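Local coordinates for protein chloromuconate cycloisomerase (Rhodococcus opacus, PDB 4M0X) that binds a manganese(II) ion in the barrel domain of a two-domain enolase-superfamily fold of the muconate lactonizing enzyme type, at residues A[11-16]-A[31-36]; A[130-135]-A[318-323]; A[268-273]-A[311-316]; A[302-307]-A[333-338]. All blocks are in the same frame, centred on the assembly; numbering follows the deposited sequence.

Contact 1: residues A[11-16]-A[31-36]; sequences TIVDLP and QSIVLV
Residues 11-16 and 31-36 are paired antiparallel strands in the sheet of the N-terminal domain that mandelate racemase and muconate lactonizing enzymes share. The axes of these short segments run at 144° to each other.

The backbone supplies six hydrogen bonds, two at each of the hydrogen-bonded pairs Thr11-Leu35, Val13-Ile33 and Leu15-Gln31. Val13 N reaches Ile33 O at 2.7 Å almost straight, with 177° at the hydrogen and the donor nearly along the C=O axis. In the Thr11-Leu35 pair both donors stand above the carbonyl planes, and the bond from Thr11 N to Leu35 O stretches to 3.2 Å. At the non-hydrogen-bonded pairs, CA-H...O contacts fill in, as from Ser32 CA to Val13 O (3.3 Å).

Apolar contacts divide between two faces. On the face of Val13, Leu15, Ile33 and Leu35, Val13 CB meets Ile33 CG1 at 3.8 Å; CG1 of Ile33 occupies the crowded position between backbone N and carbonyl carbon. Val13 and Leu35 stand side by side, and helix 362-368 touches Val13 and Leu15. On the other face, Ile12 CG1 lies 4.2 Å from Val34 CG2, while helix 63-74 touches both residues.

The polar side chains of that second face form one bond across the strands: Ser32 OG donates at 2.7 Å to Asp14 OD1, which accepts on its anti lone pair and also bridges to Arg370. At the Thr11 end, water 1 sits 2.8 Å from Thr11 OG1 and donates to Leu35 O.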
loop_
_atom_site.group_PDB
_atom_site.type_symbol
_atom_site.label_atom_id
_atom_site.label_comp_id
_atom_site.label_asym_id
_atom_site.label_seq_id
_atom_site.Cartn_x
_atom_site.Cartn_y
_atom_site.Cartn_z
ATOM N N THR A 11 -10.272 12.494 47.752
ATOM C CA THR A 11 -10.890 13.744 48.189
ATOM C C THR A 11 -10.784 14.813 47.109
ATOM O O THR A 11 -9.664 15.151 46.653
ATOM C CB THR A 11 -10.121 14.350 49.371
ATOM O OG1 THR A 11 -10.049 13.413 50.457
ATOM C CG2 THR A 11 -10.758 15.659 49.807
ATOM N N ILE A 12 -11.941 15.369 46.753
ATOM C CA ILE A 12 -12.056 16.416 45.751
ATOM C C ILE A 12 -11.517 17.759 46.332
ATOM O O ILE A 12 -11.985 18.237 47.369
ATOM C CB ILE A 12 -13.517 16.473 45.229
ATOM C CG1 ILE A 12 -13.918 15.117 44.633
ATOM C CG2 ILE A 12 -13.742 17.554 44.189
ATOM C CD1 ILE A 12 -15.427 14.910 44.513
ATOM N N VAL A 13 -10.508 18.335 45.677
ATOM C CA VAL A 13 -9.887 19.582 46.136
ATOM C C VAL A 13 -10.015 20.711 45.104
ATOM O O VAL A 13 -9.852 20.493 43.890
ATOM C CB VAL A 13 -8.389 19.369 46.404
ATOM C CG1 VAL A 13 -7.732 20.690 46.826
ATOM C CG2 VAL A 13 -8.170 18.246 47.388
ATOM N N ASP A 14 -10.307 21.916 45.552
ATOM C CA ASP A 14 -10.409 23.018 44.589
ATOM C C ASP A 14 -9.300 23.960 44.930
ATOM O O ASP A 14 -9.143 24.320 46.085
ATOM C CB ASP A 14 -11.744 23.772 44.659
ATOM C CG ASP A 14 -12.960 22.915 44.263
ATOM O OD1 ASP A 14 -12.990 22.271 43.167
ATOM O OD2 ASP A 14 -13.927 22.931 45.067
ATOM N N LEU A 15 -8.523 24.356 43.940
ATOM C CA LEU A 15 -7.349 25.188 44.203
ATOM C C LEU A 15 -7.424 26.538 43.539
ATOM O O LEU A 15 -7.595 26.634 42.320
ATOM C CB LEU A 15 -6.058 24.458 43.787
ATOM C CG LEU A 15 -5.705 23.255 44.665
ATOM C CD1 LEU A 15 -4.405 22.628 44.212
ATOM C CD2 LEU A 15 -5.624 23.652 46.138
ATOM N N PRO A 16 -7.290 27.597 44.336
ATOM C CA PRO A 16 -7.311 28.972 43.824
ATOM C C PRO A 16 -6.234 29.178 42.760
ATOM O O PRO A 16 -5.089 28.812 42.967
ATOM C CB PRO A 16 -7.010 29.797 45.067
ATOM C CG PRO A 16 -6.158 28.895 45.883
ATOM C CD PRO A 16 -6.844 27.559 45.731
ATOM N N GLN A 31 -8.641 25.379 39.924
ATOM C CA GLN A 31 -8.198 24.042 39.562
ATOM C C GLN A 31 -8.877 22.998 40.435
ATOM O O GLN A 31 -9.150 23.228 41.614
ATOM C CB GLN A 31 -6.689 23.951 39.718
ATOM C CG GLN A 31 -6.134 22.580 39.454
ATOM C CD GLN A 31 -6.065 22.260 37.987
ATOM O OE1 GLN A 31 -5.081 22.571 37.323
ATOM N NE2 GLN A 31 -7.106 21.619 37.477
ATOM N N SER A 32 -9.153 21.837 39.869
ATOM C CA SER A 32 -9.912 20.853 40.602
ATOM C C SER A 32 -9.257 19.521 40.444
ATOM O O SER A 32 -9.004 19.077 39.327
ATOM C CB SER A 32 -11.339 20.794 40.081
ATOM O OG SER A 32 -12.124 21.828 40.661
ATOM N N ILE A 33 -8.948 18.889 41.565
ATOM C CA ILE A 33 -8.261 17.612 41.535
ATOM C C ILE A 33 -8.949 16.676 42.499
ATOM O O ILE A 33 -9.658 17.123 43.410
ATOM C CB ILE A 33 -6.760 17.744 41.895
ATOM C CG1 ILE A 33 -6.564 17.932 43.397
ATOM C CG2 ILE A 33 -6.102 18.882 41.107
ATOM C CD1 ILE A 33 -5.131 17.769 43.867
ATOM N N VAL A 34 -8.776 15.381 42.286
ATOM C CA VAL A 34 -9.077 14.440 43.329
ATOM C C VAL A 34 -7.719 14.138 43.945
ATOM O O VAL A 34 -6.795 13.731 43.231
ATOM C CB VAL A 34 -9.751 13.156 42.772
ATOM C CG1 VAL A 34 -10.088 12.185 43.892
ATOM C CG2 VAL A 34 -11.022 13.496 42.010
ATOM N N LEU A 35 -7.552 14.348 45.246
ATOM C CA LEU A 35 -6.294 13.891 45.867
ATOM C C LEU A 35 -6.383 12.461 46.421
ATOM O O LEU A 35 -7.159 12.202 47.327
ATOM C CB LEU A 35 -5.774 14.855 46.940
ATOM C CG LEU A 35 -4.450 14.276 47.427
ATOM C CD1 LEU A 35 -3.294 14.999 46.773
ATOM C CD2 LEU A 35 -4.322 14.294 48.935
ATOM N N VAL A 36 -5.610 11.533 45.862
ATOM C CA VAL A 36 -5.656 10.129 46.332
ATOM C C VAL A 36 -4.594 9.864 47.377
ATOM O O VAL A 36 -3.483 10.407 47.295
ATOM C CB VAL A 36 -5.550 9.111 45.206
ATOM C CG1 VAL A 36 -5.233 7.718 45.759
ATOM C CG2 VAL A 36 -6.854 9.085 44.438
HETATM O O HOH W 1 -7.900 11.776 49.839
#

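Contact 2: residues A[130-135]-A[318-323]; sequences LRRKRI and PDLSVG
This is a surface contact, made by side chains without a hydrogen bond between the two segments, where the entry to strand 134-141 passes the loop that leads from helix 304-316 to strand 323-324. The directions from CA 131 to CA 135 and from CA 318 to CA 320 are 10° apart. Arg131 is extended from CG to NE, and its guanidinium has Pro318 CB over one face, off-centre toward the rim, with NH1 of Arg131 3.7 Å from that CB. Arg131 NE donates to Thr316 O, which helps to set the rotation of the plane.

Strands 134-141 and 323-324 are the first and last of the eight barrel strands, so the contact lies at the seam of the barrel, at the strand beginnings, the end away from the metal ligands. Arg132 folds into it, its chain bent at chi3 (74°). NH1 donates to Met317 O, and NH2 comes edge-on to Pro318 O at 3.8 Å, while Leu320 CG lies over one face. Deeper in, Ile135 CG2 meets Leu320 CD1 at 3.6 Å, the two side chains crossing at about a right angle. Asp319 turns away and shapes its own loop by an Asx turn, OD1 accepting from Ser321 N at 3.2 Å and also from Cys295 N.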
loop_
_atom_site.group_PDB
_atom_site.type_symbol
_atom_site.label_atom_id
_atom_site.label_comp_id
_atom_site.label_asym_id
_atom_site.label_seq_id
_atom_site.Cartn_x
_atom_site.Cartn_y
_atom_site.Cartn_z
ATOM N N LEU A 130 17.690 10.474 36.718
ATOM C CA LEU A 130 17.464 11.685 35.927
ATOM C C LEU A 130 18.519 11.783 34.848
ATOM O O LEU A 130 19.643 11.373 35.073
ATOM C CB LEU A 130 17.548 12.933 36.799
ATOM C CG LEU A 130 16.511 13.260 37.870
ATOM C CD1 LEU A 130 17.035 14.412 38.716
ATOM C CD2 LEU A 130 15.184 13.603 37.238
ATOM N N ARG A 131 18.144 12.313 33.678
ATOM C CA ARG A 131 19.103 12.734 32.643
ATOM C C ARG A 131 19.257 14.244 32.561
ATOM O O ARG A 131 19.987 14.748 31.716
ATOM C CB ARG A 131 18.671 12.227 31.303
ATOM C CG ARG A 131 18.349 10.761 31.379
ATOM C CD ARG A 131 18.402 10.180 30.011
ATOM N NE ARG A 131 17.630 8.968 30.003
ATOM C CZ ARG A 131 17.739 8.029 29.075
ATOM N NH1 ARG A 131 18.624 8.166 28.089
ATOM N NH2 ARG A 131 16.955 6.965 29.136
ATOM N N ARG A 132 18.571 14.972 33.433
ATOM C CA ARG A 132 18.730 16.412 33.494
ATOM C C ARG A 132 18.121 16.851 34.802
ATOM O O ARG A 132 17.211 16.182 35.312
ATOM C CB ARG A 132 18.079 17.090 32.271
ATOM C CG ARG A 132 16.575 16.836 32.077
ATOM C CD ARG A 132 16.029 17.255 30.712
ATOM N NE ARG A 132 16.413 16.366 29.593
ATOM C CZ ARG A 132 15.995 15.104 29.359
ATOM N NH1 ARG A 132 15.177 14.438 30.160
ATOM N NH2 ARG A 132 16.423 14.483 28.281
ATOM N N LYS A 133 18.634 17.948 35.364
ATOM C CA LYS A 133 18.143 18.433 36.674
ATOM C C LYS A 133 17.143 19.578 36.531
ATOM O O LYS A 133 16.389 19.885 37.455
ATOM C CB LYS A 133 19.312 18.830 37.598
ATOM C CG LYS A 133 20.355 17.733 37.799
ATOM C CD LYS A 133 21.020 17.822 39.168
ATOM C CE LYS A 133 22.177 16.824 39.339
ATOM N NZ LYS A 133 23.260 17.036 38.345
ATOM N N ARG A 134 17.143 20.198 35.356
ATOM C CA ARG A 134 16.299 21.350 35.091
ATOM C C ARG A 134 15.607 21.167 33.753
ATOM O O ARG A 134 16.157 20.572 32.859
ATOM C CB ARG A 134 17.144 22.646 35.121
ATOM C CG ARG A 134 17.315 23.262 36.513
ATOM C CD ARG A 134 18.489 24.221 36.628
ATOM N NE ARG A 134 19.760 23.482 36.659
ATOM C CZ ARG A 134 20.422 23.114 37.767
ATOM N NH1 ARG A 134 19.952 23.426 38.983
ATOM N NH2 ARG A 134 21.567 22.422 37.653
ATOM N N ILE A 135 14.389 21.666 33.616
ATOM C CA ILE A 135 13.744 21.694 32.298
ATOM C C ILE A 135 13.277 23.103 31.892
ATOM O O ILE A 135 12.669 23.795 32.696
ATOM C CB ILE A 135 12.542 20.750 32.223
ATOM C CG1 ILE A 135 12.713 19.573 33.186
ATOM C CG2 ILE A 135 12.361 20.316 30.773
ATOM C CD1 ILE A 135 11.597 18.559 33.140
ATOM N N PRO A 318 14.586 10.221 27.544
ATOM C CA PRO A 318 15.743 10.493 26.702
ATOM C C PRO A 318 15.517 11.692 25.799
ATOM O O PRO A 318 16.485 12.236 25.258
ATOM C CB PRO A 318 15.882 9.215 25.871
ATOM C CG PRO A 318 14.495 8.668 25.780
ATOM C CD PRO A 318 13.849 9.012 27.102
ATOM N N ASP A 319 14.260 12.108 25.639
ATOM C CA ASP A 319 13.932 13.133 24.653
ATOM C C ASP A 319 12.794 14.023 25.109
ATOM O O ASP A 319 11.717 13.547 25.433
ATOM C CB ASP A 319 13.590 12.491 23.295
ATOM C CG ASP A 319 13.284 13.522 22.207
ATOM O OD1 ASP A 319 12.151 14.038 22.132
ATOM O OD2 ASP A 319 14.186 13.830 21.404
ATOM N N LEU A 320 13.053 15.325 25.126
ATOM C CA LEU A 320 12.002 16.317 25.260
ATOM C C LEU A 320 12.379 17.433 24.330
ATOM O O LEU A 320 12.555 18.563 24.773
ATOM C CB LEU A 320 11.982 16.901 26.659
ATOM C CG LEU A 320 11.759 16.151 27.948
ATOM C CD1 LEU A 320 11.817 17.282 28.936
ATOM C CD2 LEU A 320 10.408 15.446 28.050
ATOM N N SER A 321 12.531 17.114 23.049
ATOM C CA SER A 321 13.075 18.090 22.100
ATOM C C SER A 321 12.051 19.160 21.784
ATOM O O SER A 321 12.423 20.269 21.437
ATOM C CB SER A 321 13.524 17.440 20.793
ATOM O OG SER A 321 13.421 16.041 20.834
ATOM N N VAL A 322 10.769 18.806 21.879
ATOM C CA VAL A 322 9.694 19.749 21.685
ATOM C C VAL A 322 9.592 20.652 22.915
ATOM O O VAL A 322 8.961 21.692 22.881
ATOM C CB VAL A 322 8.353 19.008 21.432
ATOM C CG1 VAL A 322 7.190 19.980 21.330
ATOM C CG2 VAL A 322 8.415 18.214 20.130
ATOM N N GLY A 323 10.207 20.248 24.013
ATOM C CA GLY A 323 10.137 21.028 25.223
ATOM C C GLY A 323 9.254 20.450 26.304
ATOM O O GLY A 323 8.853 19.289 26.241
#

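Contact 3: residues A[268-273]-A[311-316]; sequences FAIKIP and AQLYGT
Leu313 and Tyr314 leave helix 304-316 side by side and meet the end of barrel strand 267-270 in different ways, one with a methyl and the other with a hydroxyl. CG of Leu313 is anti to the backbone N (chi1 172°), which carries CD2 between two isoleucines. It lies 3.7 Å from Ile272 CG1, with the two side chains sliding past each other in opposite directions, and 4.3 Å from Ile270 CG2. Helix 278-291 touches the same group through Arg282 on Leu313 and Ile284 on Ile270.

Tyr314 has CG anti to the carbonyl carbon (chi1 -54°), and its ring reaches across to the C-terminal end of the strand, roughly at right angles to it, meeting the backbone tip first. OH is 3.0 Å from Ile270 O and 3.7 Å from Lys271 CA. In this (beta/alpha)7-beta barrel of the enolase superfamily, parallel strands alternate with helices; here Ile270 points its CB to the outer helix, whereas that of Lys271 points away from it.

The Lys271 side chain lies about 4 Å from the manganese ion, its NZ paired with the metal ligand Asp247 and bonded to Ala299 O. Water 2 links the segments, donating to Tyr314 OH at 2.6 Å and accepting from Ile272 N at 2.8 Å. With Ala298 O as its other hydrogen-bond partner, the buried hydroxyl is satisfied, and this network beside the backbone of Lys271 may act as second shell.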
loop_
_atom_site.group_PDB
_atom_site.type_symbol
_atom_site.label_atom_id
_atom_site.label_comp_id
_atom_site.label_asym_id
_atom_site.label_seq_id
_atom_site.Cartn_x
_atom_site.Cartn_y
_atom_site.Cartn_z
ATOM N N PHE A 268 4.949 13.219 20.091
ATOM C CA PHE A 268 3.985 12.908 21.132
ATOM C C PHE A 268 4.014 13.981 22.197
ATOM O O PHE A 268 5.081 14.480 22.551
ATOM C CB PHE A 268 4.265 11.534 21.758
ATOM C CG PHE A 268 4.064 10.390 20.804
ATOM C CD1 PHE A 268 3.327 10.556 19.637
ATOM C CD2 PHE A 268 4.587 9.144 21.081
ATOM C CE1 PHE A 268 3.144 9.510 18.760
ATOM C CE2 PHE A 268 4.377 8.072 20.240
ATOM C CZ PHE A 268 3.661 8.253 19.068
ATOM N N ALA A 269 2.841 14.361 22.690
ATOM C CA ALA A 269 2.766 15.101 23.934
ATOM C C ALA A 269 2.636 14.039 25.019
ATOM O O ALA A 269 1.666 13.295 25.041
ATOM C CB ALA A 269 1.562 16.016 23.920
ATOM N N ILE A 270 3.630 13.939 25.893
ATOM C CA ILE A 270 3.595 12.940 26.948
ATOM C C ILE A 270 3.005 13.527 28.238
ATOM O O ILE A 270 3.347 14.648 28.627
ATOM C CB ILE A 270 4.999 12.371 27.194
ATOM C CG1 ILE A 270 5.613 11.874 25.878
ATOM C CG2 ILE A 270 4.958 11.287 28.269
ATOM C CD1 ILE A 270 4.997 10.608 25.316
ATOM N N LYS A 271 2.111 12.776 28.890
ATOM C CA LYS A 271 1.358 13.258 30.060
ATOM C C LYS A 271 0.907 12.040 30.807
ATOM O O LYS A 271 0.381 11.140 30.177
ATOM C CB LYS A 271 0.081 13.979 29.645
ATOM C CG LYS A 271 0.197 15.377 29.083
ATOM C CD LYS A 271 -1.158 16.081 29.184
ATOM C CE LYS A 271 -1.960 16.018 27.894
ATOM N NZ LYS A 271 -1.981 17.330 27.188
ATOM N N ILE A 272 1.068 12.025 32.131
ATOM C CA ILE A 272 0.694 10.866 32.928
ATOM C C ILE A 272 -0.820 10.560 33.006
ATOM O O ILE A 272 -1.233 9.462 32.630
ATOM C CB ILE A 272 1.352 10.881 34.319
ATOM C CG1 ILE A 272 2.846 10.677 34.167
ATOM C CG2 ILE A 272 0.811 9.757 35.195
ATOM C CD1 ILE A 272 3.590 10.637 35.477
ATOM N N PRO A 273 -1.649 11.524 33.465
ATOM C CA PRO A 273 -3.083 11.264 33.666
ATOM C C PRO A 273 -3.739 10.584 32.465
ATOM O O PRO A 273 -4.384 9.553 32.583
ATOM C CB PRO A 273 -3.670 12.672 33.822
ATOM C CG PRO A 273 -2.543 13.510 34.272
ATOM C CD PRO A 273 -1.361 12.967 33.534
ATOM N N ALA A 311 7.415 15.776 36.463
ATOM C CA ALA A 311 8.727 16.403 36.302
ATOM C C ALA A 311 9.837 15.349 36.371
ATOM O O ALA A 311 10.798 15.374 35.591
ATOM C CB ALA A 311 8.942 17.495 37.342
ATOM N N GLN A 312 9.685 14.405 37.289
ATOM C CA GLN A 312 10.657 13.331 37.404
ATOM C C GLN A 312 10.641 12.451 36.149
ATOM O O GLN A 312 11.691 12.187 35.562
ATOM C CB GLN A 312 10.447 12.528 38.686
ATOM C CG GLN A 312 11.134 13.156 39.881
ATOM C CD GLN A 312 10.901 12.401 41.168
ATOM O OE1 GLN A 312 10.889 11.165 41.191
ATOM N NE2 GLN A 312 10.716 13.138 42.253
ATOM N N LEU A 313 9.455 12.017 35.735
ATOM C CA LEU A 313 9.307 11.286 34.474
ATOM C C LEU A 313 10.106 11.962 33.361
ATOM O O LEU A 313 11.028 11.364 32.774
ATOM C CB LEU A 313 7.833 11.200 34.073
ATOM C CG LEU A 313 7.571 10.624 32.683
ATOM C CD1 LEU A 313 8.034 9.171 32.614
ATOM C CD2 LEU A 313 6.099 10.718 32.343
ATOM N N TYR A 314 9.756 13.229 33.104
ATOM C CA TYR A 314 10.338 14.011 32.020
ATOM C C TYR A 314 11.850 14.110 32.173
ATOM O O TYR A 314 12.570 14.083 31.189
ATOM C CB TYR A 314 9.698 15.391 31.938
ATOM C CG TYR A 314 8.174 15.419 31.828
ATOM C CD1 TYR A 314 7.446 14.254 31.587
ATOM C CD2 TYR A 314 7.461 16.630 31.916
ATOM C CE1 TYR A 314 6.064 14.277 31.473
ATOM C CE2 TYR A 314 6.066 16.655 31.799
ATOM C CZ TYR A 314 5.376 15.469 31.583
ATOM O OH TYR A 314 3.996 15.436 31.458
ATOM N N GLY A 315 12.336 14.202 33.401
ATOM C CA GLY A 315 13.768 14.135 33.645
ATOM C C GLY A 315 14.416 12.761 33.392
ATOM O O GLY A 315 15.637 12.687 33.151
ATOM N N THR A 316 13.648 11.671 33.469
ATOM C CA THR A 316 14.236 10.383 33.141
ATOM C C THR A 316 14.262 10.178 31.639
ATOM O O THR A 316 15.000 9.371 31.142
ATOM C CB THR A 316 13.552 9.147 33.810
ATOM O OG1 THR A 316 12.326 8.823 33.153
ATOM C CG2 THR A 316 13.305 9.338 35.301
HETATM O O HOH W 2 2.315 14.390 33.114
#

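Contact 4: residues A[302-307]-A[333-338]; sequences ESSVMG and IDEVVT
Glu335 carries the polar half of this buried contact, with a helix start as its target. Its CB points to residues 302-307, and CG stands anti to the carbonyl carbon (chi1 -55°). A bend at chi2 (-143°) then brings the carboxylate up to Ser304. At the tip the two oxygens divide the work. OE1 accepts from Ser304 N, the N-H at the opening of helix 304-316, with 151° at the hydrogen, although the place of this oxygen is less sure. OE2 accepts from Ser304 OG at 2.8 Å, the hydroxyl approaching from above the carboxylate plane. Lying at the positive end of a helix, the Glu335 carboxylate would probably be stabilised in its charged form. Ser304 OG is also bonded to Leu341 N.

Ser303, the residue before Ser304, is the N-cap: its OG takes Val305 N at 3.2 Å and is bonded to Glu49 OE1 as well. Asp334 OD1 accepts from the backbone N of Glu335 at 2.6 Å and also pairs with Arg364.

The apolar half follows along the chain, where Val305 CG2 meets Val337 CG1 at 3.6 Å and Val336 CG2 at 4.0 Å, crossing both obliquely. The contact lies on the barrel side, against the N-terminal sheet: helix 304-316 belongs to the barrel, yet Val305 also touches Ile47 of strand 45-51 and Val336 touches Val13 and Leu35 of the N-terminal sheet.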
loop_
_atom_site.group_PDB
_atom_site.type_symbol
_atom_site.label_atom_id
_atom_site.label_comp_id
_atom_site.label_asym_id
_atom_site.label_seq_id
_atom_site.Cartn_x
_atom_site.Cartn_y
_atom_site.Cartn_z
ATOM N N GLU A 302 -1.924 20.420 35.959
ATOM C CA GLU A 302 -2.049 19.699 37.210
ATOM C C GLU A 302 -1.430 20.565 38.311
ATOM O O GLU A 302 -0.775 21.593 38.028
ATOM C CB GLU A 302 -1.359 18.324 37.093
ATOM C CG GLU A 302 0.121 18.322 36.683
ATOM C CD GLU A 302 0.425 19.202 35.476
ATOM O OE1 GLU A 302 0.925 20.339 35.688
ATOM O OE2 GLU A 302 0.131 18.779 34.324
ATOM N N SER A 303 -1.659 20.169 39.557
ATOM C CA SER A 303 -1.096 20.866 40.673
ATOM C C SER A 303 0.337 20.375 40.834
ATOM O O SER A 303 0.851 19.651 39.974
ATOM C CB SER A 303 -1.882 20.500 41.900
ATOM O OG SER A 303 -1.610 19.148 42.184
ATOM N N SER A 304 0.974 20.726 41.952
ATOM C CA SER A 304 2.321 20.234 42.213
ATOM C C SER A 304 2.404 18.750 42.538
ATOM O O SER A 304 3.473 18.159 42.373
ATOM C CB SER A 304 3.006 21.062 43.274
ATOM O OG SER A 304 3.372 22.306 42.700
ATOM N N VAL A 305 1.293 18.145 42.969
ATOM C CA VAL A 305 1.292 16.706 43.250
ATOM C C VAL A 305 1.627 15.841 42.010
ATOM O O VAL A 305 2.615 15.088 42.035
ATOM C CB VAL A 305 -0.024 16.235 43.901
ATOM C CG1 VAL A 305 0.016 14.729 44.210
ATOM C CG2 VAL A 305 -0.326 17.050 45.150
ATOM N N MET A 306 0.822 15.948 40.945
ATOM C CA MET A 306 1.071 15.256 39.669
ATOM C C MET A 306 2.246 15.897 38.896
ATOM O O MET A 306 3.051 15.194 38.261
ATOM C CB MET A 306 -0.221 15.221 38.816
ATOM C CG MET A 306 -0.105 14.702 37.369
ATOM S SD MET A 306 0.333 12.958 37.171
ATOM C CE MET A 306 -1.005 12.098 38.014
ATOM N N GLY A 307 2.342 17.227 38.983
ATOM C CA GLY A 307 3.432 17.976 38.372
ATOM C C GLY A 307 4.802 17.488 38.799
ATOM O O GLY A 307 5.685 17.285 37.951
ATOM N N ILE A 333 -2.213 29.718 43.303
ATOM C CA ILE A 333 -1.807 30.520 44.468
ATOM C C ILE A 333 -1.651 29.692 45.727
ATOM O O ILE A 333 -0.950 30.114 46.635
ATOM C CB ILE A 333 -2.616 31.818 44.750
ATOM C CG1 ILE A 333 -4.103 31.562 44.821
ATOM C CG2 ILE A 333 -2.336 32.882 43.699
ATOM C CD1 ILE A 333 -4.862 32.145 43.636
ATOM N N ASP A 334 -2.234 28.506 45.773
ATOM C CA ASP A 334 -1.996 27.596 46.888
ATOM C C ASP A 334 -2.229 26.137 46.479
ATOM O O ASP A 334 -2.825 25.879 45.444
ATOM C CB ASP A 334 -2.888 27.968 48.061
ATOM C CG ASP A 334 -2.340 27.510 49.408
ATOM O OD1 ASP A 334 -1.512 26.572 49.495
ATOM O OD2 ASP A 334 -2.784 28.093 50.412
ATOM N N GLU A 335 -1.759 25.198 47.300
ATOM C CA GLU A 335 -1.641 23.787 46.926
ATOM C C GLU A 335 -1.898 22.849 48.110
ATOM O O GLU A 335 -2.146 23.312 49.207
ATOM C CB GLU A 335 -0.263 23.513 46.313
ATOM C CG GLU A 335 0.059 24.415 45.127
ATOM C CD GLU A 335 0.846 23.724 44.000
ATOM O OE1 GLU A 335 0.589 22.493 43.739
ATOM O OE2 GLU A 335 1.707 24.436 43.374
ATOM N N VAL A 336 -1.884 21.537 47.893
ATOM C CA VAL A 336 -1.954 20.617 49.048
ATOM C C VAL A 336 -0.586 20.015 49.399
ATOM O O VAL A 336 -0.492 19.070 50.158
ATOM C CB VAL A 336 -3.096 19.559 48.977
ATOM C CG1 VAL A 336 -4.437 20.244 48.793
ATOM C CG2 VAL A 336 -2.876 18.521 47.886
ATOM N N VAL A 337 0.486 20.591 48.873
ATOM C CA VAL A 337 1.822 20.116 49.253
ATOM C C VAL A 337 2.506 21.087 50.191
ATOM O O VAL A 337 2.102 22.221 50.302
ATOM C CB VAL A 337 2.725 19.738 48.048
ATOM C CG1 VAL A 337 2.175 18.485 47.379
ATOM C CG2 VAL A 337 2.881 20.869 47.053
ATOM N N THR A 338 3.522 20.623 50.891
ATOM C CA THR A 338 4.287 21.514 51.721
ATOM C C THR A 338 5.244 22.426 50.911
ATOM O O THR A 338 5.558 23.508 51.348
ATOM C CB THR A 338 5.067 20.736 52.786
ATOM O OG1 THR A 338 5.864 19.734 52.151
ATOM C CG2 THR A 338 4.118 20.099 53.753
#

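Overall arrangement
From the N terminus, contact 1 comes first: it closes a loop of 14 residues inside the N-terminal domain, ahead of all the others. Contact 2 then spans 182 residues, joining the beginning of the barrel's first strand to the approach to its last. Contact 3 lies wholly within that span, closing 37 residues between strand 267-270 and helix 304-316, and touches contact 2 where Arg131 N meets Gly315 O. Contact 4 closes 25 residues and crosses both 2 and 3, its segments alternating with theirs; it shares helix 304-316 with contact 3. Through Pro16, Leu15 and Leu35, contact 4 meets contact 1, their centres about 9 Å apart, so barrel and N-terminal sheet are joined there.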